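Local coordinates for giding protein-mglB (Thermus thermophilus, PDB 1J3W), which belongs to the Roadblock/LC7 family and is linked to gliding motility, where it may regulate a small GTPase as an exchange factor or adaptor, at the interface of chains A and B. Residues are numbered along the deposited sequence; one frame, centred on the assembly and turned at random. Chains: chain A/B, Giding protein-mglB.

Contact 1: the interface of chains A and B. Residues chain A 70, 73, 77, 82, 84-85; chain B 86-89, 94.
B:His87 lays its CB on the phenyl face of A:Phe82, 3.4 Å above the plane and over the ring centre. The six ring carbons lie at nearly equal range from this methylene, CD2 of A:Phe82 at 3.6 Å from CB of B:His87, which is the signature of a centred CH-pi contact. The phenyl ring reaches this place with its CG anti to the carbonyl carbon (chi1 -68°), and its rim is met in plane by CB of A:Thr70 and the backbone N of B:Gly89. Beside it, B:Leu94 crosses A:Leu73 at about a right angle, methyl to methyl, CD2 of B:Leu94 to CD1 of A:Leu73 at 3.9 Å. The imidazole then leads outward: NE2 of B:His87 lies 3.7 Å from the methyl CG2 of A:Thr70, and the carboxylate of A:Glu85 lies obliquely above the ring near CD2, the two planes 56° apart, though the closeness of this approach is doubtful. That carboxylate is steadied within its own chain, its OE1 accepting from the hydroxyl OG1 of A:Thr70 through the syn lone pair at 2.8 Å. At the rim, strands 84-88 of both chains pair antiparallel. The amide N of B:Gln88 donates to O of A:Glu84 at 2.8 Å, and N of A:Glu84 returns a longer bond of 3.2 Å to O of B:Gln88. Outermost, the extended side chain of A:Glu84 and the side chain of B:Gln88, bent at chi2 (76°), share a water, which lies 3.1 Å from the amide oxygen OE1 of B:Gln88.

Contact 2: the interface of chains A and B. Residues chain A 59, 62-63, 66, 87, 94; chain B 70, 73, 77, 82.
B:Leu73, on helix 71-76, presses its branched tip against A:Leu62 and A:Leu59 on helix 56-69 and buries 95 Å², more than any other residue of this patch. Its two methyls divide the work. CD2 enters among A:Leu59, A:Leu62 and A:Val63, coming within 3.5 Å of the CB of A:Leu62 and 3.8 Å of the CD1 of A:Leu59. The spacing of these residues, three and one along the sequence, places them on a common helical flank that receives the methyl. CD1 of B:Leu73 turns to the strand side and meets the CD2 of A:Leu94 at 4.0 Å, the two side chains crossing at about a right angle. A:Leu94, with 38 Å² buried, holds CG anti to its backbone N (chi1 -180°), extending the branch toward B:Leu73, while its CB lies 4.3 Å from the CD1 of B:Leu77. A:His87, burying 34 Å², completes the apolar surface: its CB sits over the centre of the B:Phe82 ring, 3.5 Å above the plane, in a CH-pi contact. Secondary to this, the imidazole is inclined 58° to that ring in an edge-to-face pairing, with CD2 of A:His87 3.8 Å from CD2 of B:Phe82. No polar pair bridges the chains in this patch, so shape and apolar packing carry it. At its polar end, A:Asn66 and B:Thr70 meet without bonding, the amide oxygen OD1 of A:Asn66 lying 3.6 Å from the methyl CG2 of B:Thr70.

Contact 1: the interface of chains A and B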
ATOM      1  N   THR A  70       2.305   4.884  -5.763  1.00 12.52           N
ATOM      2  CA  THR A  70       1.547   6.028  -6.254  1.00 12.05           C
ATOM      3  C   THR A  70       1.559   6.196  -7.768  1.00 12.47           C
ATOM      4  O   THR A  70       0.906   7.099  -8.299  1.00 11.50           O
ATOM      5  CB  THR A  70       2.038   7.338  -5.619  1.00 10.95           C
ATOM      6  OG1 THR A  70       3.398   7.572  -6.000  1.00 11.91           O
ATOM      7  CG2 THR A  70       1.931   7.268  -4.102  1.00 11.24           C
ATOM      8  N   LEU A  73      -1.940   6.114  -9.500  1.00 13.01           N
ATOM      9  CA  LEU A  73      -2.651   7.392  -9.444  1.00 12.11           C
ATOM     10  C   LEU A  73      -2.065   8.351 -10.478  1.00 12.17           C
ATOM     11  O   LEU A  73      -2.798   9.017 -11.210  1.00 12.33           O
ATOM     12  CB  LEU A  73      -2.530   8.018  -8.048  1.00 14.05           C
ATOM     13  CG  LEU A  73      -3.544   7.612  -6.976  1.00 15.27           C
ATOM     14  CD1 LEU A  73      -3.053   8.045  -5.606  1.00 13.81           C
ATOM     15  CD2 LEU A  73      -4.896   8.245  -7.293  1.00 16.01           C
ATOM     16  N   LEU A  77      -3.804  10.024 -14.072  1.00 12.58           N
ATOM     17  CA  LEU A  77      -3.835  11.456 -14.353  1.00 14.58           C
ATOM     18  C   LEU A  77      -2.966  11.848 -15.552  1.00 15.19           C
ATOM     19  O   LEU A  77      -2.774  13.034 -15.826  1.00 17.39           O
ATOM     20  CB  LEU A  77      -3.394  12.244 -13.115  1.00 14.70           C
ATOM     21  CG  LEU A  77      -4.261  12.023 -11.870  1.00 14.55           C
ATOM     22  CD1 LEU A  77      -3.734  12.867 -10.725  1.00 17.31           C
ATOM     23  CD2 LEU A  77      -5.712  12.384 -12.170  1.00 16.56           C
ATOM     24  N   PHE A  82       4.723  10.608  -9.959  1.00 10.87           N
ATOM     25  CA  PHE A  82       4.763  11.903  -9.290  1.00 11.27           C
ATOM     26  C   PHE A  82       6.213  12.211  -8.957  1.00 13.26           C
ATOM     27  O   PHE A  82       6.902  11.383  -8.366  1.00 17.50           O
ATOM     28  CB  PHE A  82       3.942  11.866  -8.001  1.00 11.01           C
ATOM     29  CG  PHE A  82       2.469  11.714  -8.226  1.00 10.61           C
ATOM     30  CD1 PHE A  82       1.757  12.688  -8.921  1.00 11.40           C
ATOM     31  CD2 PHE A  82       1.785  10.608  -7.731  1.00 10.53           C
ATOM     32  CE1 PHE A  82       0.384  12.562  -9.115  1.00 11.86           C
ATOM     33  CE2 PHE A  82       0.418  10.473  -7.919  1.00 11.02           C
ATOM     34  CZ  PHE A  82      -0.286  11.451  -8.613  1.00 10.99           C
ATOM     35  N   GLU A  84       7.219  14.874  -7.067  1.00 10.93           N
ATOM     36  CA  GLU A  84       7.288  15.449  -5.730  1.00 12.03           C
ATOM     37  C   GLU A  84       6.066  15.059  -4.910  1.00 11.61           C
ATOM     38  O   GLU A  84       4.944  15.083  -5.413  1.00 12.14           O
ATOM     39  CB  GLU A  84       7.371  16.971  -5.872  1.00 16.37           C
ATOM     40  CG  GLU A  84       7.484  17.780  -4.602  1.00 22.51           C
ATOM     41  CD  GLU A  84       7.528  19.272  -4.902  1.00 25.60           C
ATOM     42  OE1 GLU A  84       6.571  19.783  -5.525  1.00 28.98           O
ATOM     43  OE2 GLU A  84       8.517  19.933  -4.526  1.00 28.18           O
ATOM     44  N   GLU A  85       6.285  14.686  -3.653  1.00  9.53           N
ATOM     45  CA  GLU A  85       5.189  14.313  -2.766  1.00  9.07           C
ATOM     46  C   GLU A  85       5.416  14.857  -1.366  1.00  8.86           C
ATOM     47  O   GLU A  85       6.542  14.861  -0.863  1.00 10.52           O
ATOM     48  CB  GLU A  85       5.036  12.788  -2.672  1.00 10.95           C
ATOM     49  CG  GLU A  85       4.771  12.079  -3.994  1.00 14.20           C
ATOM     50  CD  GLU A  85       4.458  10.600  -3.810  1.00 18.05           C
ATOM     51  OE1 GLU A  85       4.357   9.880  -4.827  1.00 19.97           O
ATOM     52  OE2 GLU A  85       4.300  10.156  -2.650  1.00 19.09           O
TER
ATOM     53  N   VAL B  86      -0.011  15.787  -0.774  1.00 11.04           N
ATOM     54  CA  VAL B  86       0.044  16.440  -2.077  1.00 10.49           C
ATOM     55  C   VAL B  86       0.977  15.632  -2.972  1.00 11.20           C
ATOM     56  O   VAL B  86       2.093  15.305  -2.572  1.00 11.68           O
ATOM     57  CB  VAL B  86       0.577  17.884  -1.977  1.00 11.68           C
ATOM     58  CG1 VAL B  86       0.720  18.480  -3.370  1.00 16.03           C
ATOM     59  CG2 VAL B  86      -0.367  18.728  -1.141  1.00 14.11           C
ATOM     60  N   HIS B  87       0.504  15.283  -4.166  1.00  9.82           N
ATOM     61  CA  HIS B  87       1.298  14.530  -5.141  1.00  9.88           C
ATOM     62  C   HIS B  87       1.363  15.398  -6.382  1.00 10.93           C
ATOM     63  O   HIS B  87       0.328  15.773  -6.945  1.00 10.42           O
ATOM     64  CB  HIS B  87       0.633  13.195  -5.486  1.00 10.74           C
ATOM     65  CG  HIS B  87       0.594  12.224  -4.346  1.00 12.99           C
ATOM     66  ND1 HIS B  87      -0.285  12.341  -3.292  1.00 16.35           N
ATOM     67  CD2 HIS B  87       1.344  11.126  -4.091  1.00 14.39           C
ATOM     68  CE1 HIS B  87      -0.075  11.357  -2.436  1.00 12.98           C
ATOM     69  NE2 HIS B  87       0.909  10.606  -2.897  1.00 16.73           N
ATOM     70  N   GLN B  88       2.578  15.715  -6.811  1.00 10.73           N
ATOM     71  CA  GLN B  88       2.770  16.592  -7.953  1.00 11.48           C
ATOM     72  C   GLN B  88       3.519  15.959  -9.110  1.00 11.54           C
ATOM     73  O   GLN B  88       4.618  15.432  -8.934  1.00 12.13           O
ATOM     74  CB  GLN B  88       3.525  17.839  -7.498  1.00 15.25           C
ATOM     75  CG  GLN B  88       3.734  18.883  -8.580  1.00 19.89           C
ATOM     76  CD  GLN B  88       2.479  19.676  -8.863  1.00 22.25           C
ATOM     77  OE1 GLN B  88       1.992  20.412  -8.003  1.00 25.11           O
ATOM     78  NE2 GLN B  88       1.946  19.533 -10.070  1.00 22.99           N
ATOM     79  N   GLY B  89       2.914  16.022 -10.292  1.00 12.13           N
ATOM     80  CA  GLY B  89       3.553  15.511 -11.489  1.00 14.32           C
ATOM     81  C   GLY B  89       4.089  16.711 -12.254  1.00 15.56           C
ATOM     82  O   GLY B  89       4.246  17.792 -11.684  1.00 17.51           O
ATOM     83  N   LEU B  94      -2.395  16.297  -7.266  1.00  9.32           N
ATOM     84  CA  LEU B  94      -3.456  15.714  -6.460  1.00  9.69           C
ATOM     85  C   LEU B  94      -3.321  16.187  -5.020  1.00 10.59           C
ATOM     86  O   LEU B  94      -2.243  16.116  -4.434  1.00 11.13           O
ATOM     87  CB  LEU B  94      -3.349  14.185  -6.514  1.00 12.04           C
ATOM     88  CG  LEU B  94      -4.349  13.330  -5.739  1.00 15.17           C
ATOM     89  CD1 LEU B  94      -5.720  13.451  -6.371  1.00 17.74           C
ATOM     90  CD2 LEU B  94      -3.888  11.876  -5.756  1.00 15.72           C
TER
HETATM   91  O   HOH W   1       3.665  20.359  -5.376  1.00 34.51           O

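Contact 2: the interface of chains A and B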
ATOM      1  N   LEU A  59      12.679   3.562   7.026  1.00 11.34           N
ATOM      2  CA  LEU A  59      12.075   4.731   6.398  1.00 10.84           C
ATOM      3  C   LEU A  59      12.305   4.689   4.887  1.00 10.54           C
ATOM      4  O   LEU A  59      11.374   4.871   4.101  1.00 11.68           O
ATOM      5  CB  LEU A  59      12.685   6.008   6.984  1.00 11.49           C
ATOM      6  CG  LEU A  59      12.324   7.330   6.304  1.00 12.24           C
ATOM      7  CD1 LEU A  59      10.826   7.556   6.384  1.00 14.17           C
ATOM      8  CD2 LEU A  59      13.070   8.473   6.984  1.00 12.94           C
ATOM      9  N   LEU A  62      10.202   2.027   3.061  1.00 11.28           N
ATOM     10  CA  LEU A  62       8.797   2.414   2.950  1.00  9.50           C
ATOM     11  C   LEU A  62       8.613   3.554   1.951  1.00 12.23           C
ATOM     12  O   LEU A  62       7.622   3.591   1.229  1.00 11.80           O
ATOM     13  CB  LEU A  62       8.234   2.794   4.323  1.00 11.03           C
ATOM     14  CG  LEU A  62       8.071   1.603   5.279  1.00 11.29           C
ATOM     15  CD1 LEU A  62       7.601   2.084   6.636  1.00 11.67           C
ATOM     16  CD2 LEU A  62       7.085   0.596   4.693  1.00 11.84           C
ATOM     17  N   VAL A  63       9.567   4.480   1.895  1.00 12.24           N
ATOM     18  CA  VAL A  63       9.465   5.575   0.930  1.00 12.33           C
ATOM     19  C   VAL A  63       9.548   5.011  -0.490  1.00 12.64           C
ATOM     20  O   VAL A  63       8.804   5.428  -1.379  1.00 12.61           O
ATOM     21  CB  VAL A  63      10.595   6.608   1.130  1.00 10.14           C
ATOM     22  CG1 VAL A  63      10.670   7.558  -0.069  1.00 14.62           C
ATOM     23  CG2 VAL A  63      10.341   7.397   2.403  1.00 13.36           C
ATOM     24  N   ASN A  66       6.333   3.403  -1.390  1.00 11.99           N
ATOM     25  CA  ASN A  66       5.323   4.401  -1.708  1.00 11.88           C
ATOM     26  C   ASN A  66       5.534   4.968  -3.114  1.00 13.38           C
ATOM     27  O   ASN A  66       4.569   5.178  -3.852  1.00 12.29           O
ATOM     28  CB  ASN A  66       5.374   5.531  -0.688  1.00 13.24           C
ATOM     29  CG  ASN A  66       4.412   6.637  -1.015  1.00 16.57           C
ATOM     30  OD1 ASN A  66       3.215   6.524  -0.766  1.00 16.70           O
ATOM     31  ND2 ASN A  66       4.926   7.713  -1.597  1.00 17.90           N
ATOM     32  N   HIS A  87       3.686  14.576   2.566  1.00  9.26           N
ATOM     33  CA  HIS A  87       2.752  13.894   3.455  1.00 10.15           C
ATOM     34  C   HIS A  87       2.858  14.592   4.797  1.00 10.22           C
ATOM     35  O   HIS A  87       3.941  14.672   5.373  1.00 11.28           O
ATOM     36  CB  HIS A  87       3.125  12.417   3.622  1.00 10.58           C
ATOM     37  CG  HIS A  87       2.955  11.604   2.377  1.00 14.47           C
ATOM     38  ND1 HIS A  87       3.820  11.685   1.307  1.00 15.98           N
ATOM     39  CD2 HIS A  87       2.000  10.711   2.023  1.00 14.66           C
ATOM     40  CE1 HIS A  87       3.403  10.880   0.346  1.00 15.02           C
ATOM     41  NE2 HIS A  87       2.300  10.277   0.755  1.00 17.67           N
ATOM     42  N   LEU A  94       6.691  14.673   5.773  1.00  9.02           N
ATOM     43  CA  LEU A  94       7.623  13.980   4.905  1.00  9.24           C
ATOM     44  C   LEU A  94       7.600  14.637   3.530  1.00 10.20           C
ATOM     45  O   LEU A  94       6.531  14.880   2.967  1.00 10.75           O
ATOM     46  CB  LEU A  94       7.197  12.513   4.785  1.00 13.05           C
ATOM     47  CG  LEU A  94       8.022  11.559   3.922  1.00 14.63           C
ATOM     48  CD1 LEU A  94       9.402  11.366   4.543  1.00 16.14           C
ATOM     49  CD2 LEU A  94       7.292  10.223   3.826  1.00 16.44           C
TER
ATOM     50  N   THR B  70      -0.191   4.270   3.040  1.00 12.28           N
ATOM     51  CA  THR B  70       0.754   5.188   3.671  1.00 11.77           C
ATOM     52  C   THR B  70       0.763   5.148   5.194  1.00 13.23           C
ATOM     53  O   THR B  70       1.571   5.828   5.823  1.00 13.82           O
ATOM     54  CB  THR B  70       0.501   6.649   3.240  1.00 11.93           C
ATOM     55  OG1 THR B  70      -0.799   7.061   3.676  1.00 13.71           O
ATOM     56  CG2 THR B  70       0.598   6.787   1.729  1.00 14.63           C
ATOM     57  N   LEU B  73       4.213   4.194   6.882  1.00 13.61           N
ATOM     58  CA  LEU B  73       5.126   5.331   6.951  1.00 13.08           C
ATOM     59  C   LEU B  73       4.686   6.267   8.068  1.00 11.79           C
ATOM     60  O   LEU B  73       5.511   6.769   8.830  1.00 12.50           O
ATOM     61  CB  LEU B  73       5.120   6.110   5.633  1.00 15.65           C
ATOM     62  CG  LEU B  73       6.152   5.800   4.551  1.00 18.40           C
ATOM     63  CD1 LEU B  73       5.808   6.590   3.296  1.00 17.30           C
ATOM     64  CD2 LEU B  73       7.549   6.166   5.047  1.00 17.92           C
ATOM     65  N   LEU B  77       6.688   7.370  11.686  1.00 14.36           N
ATOM     66  CA  LEU B  77       6.955   8.749  12.082  1.00 15.56           C
ATOM     67  C   LEU B  77       6.161   9.169  13.320  1.00 15.62           C
ATOM     68  O   LEU B  77       6.117  10.351  13.663  1.00 17.61           O
ATOM     69  CB  LEU B  77       6.662   9.701  10.914  1.00 14.29           C
ATOM     70  CG  LEU B  77       7.506   9.483   9.654  1.00 14.15           C
ATOM     71  CD1 LEU B  77       7.147  10.532   8.613  1.00 16.91           C
ATOM     72  CD2 LEU B  77       8.990   9.557  10.002  1.00 16.82           C
ATOM     73  N   PHE B  82      -1.425  10.070   7.826  1.00 13.40           N
ATOM     74  CA  PHE B  82      -1.193  11.408   7.304  1.00 13.54           C
ATOM     75  C   PHE B  82      -2.550  12.038   7.049  1.00 14.64           C
ATOM     76  O   PHE B  82      -3.436  11.407   6.479  1.00 19.52           O
ATOM     77  CB  PHE B  82      -0.390  11.343   6.006  1.00 12.36           C
ATOM     78  CG  PHE B  82       1.015  10.855   6.195  1.00 11.42           C
ATOM     79  CD1 PHE B  82       1.917  11.578   6.967  1.00 11.81           C
ATOM     80  CD2 PHE B  82       1.436   9.669   5.604  1.00 11.81           C
ATOM     81  CE1 PHE B  82       3.223  11.127   7.146  1.00 13.32           C
ATOM     82  CE2 PHE B  82       2.734   9.209   5.777  1.00 11.70           C
ATOM     83  CZ  PHE B  82       3.632   9.938   6.549  1.00 12.79           C
TER

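The centres of the C-alpha atoms of contact 1 and contact 2 are about 14 Å apart, and both belong to one two-fold symmetric interface. Positions 70, 73, 77, 82, 87 and 94 occur in both, so much of contact 2 is the symmetry twin of contact 1, with the chains exchanged. The two patches sample different parts of one repeated set of contacts: the antiparallel pairing of strands 84-88, which would join the sheets of the two subunits, and the packing against helix 56-69. Combining directional backbone bonds with helix packing is consistent with the dimers common among Roadblock/LC7 proteins, although the deposited assembly holds four copies.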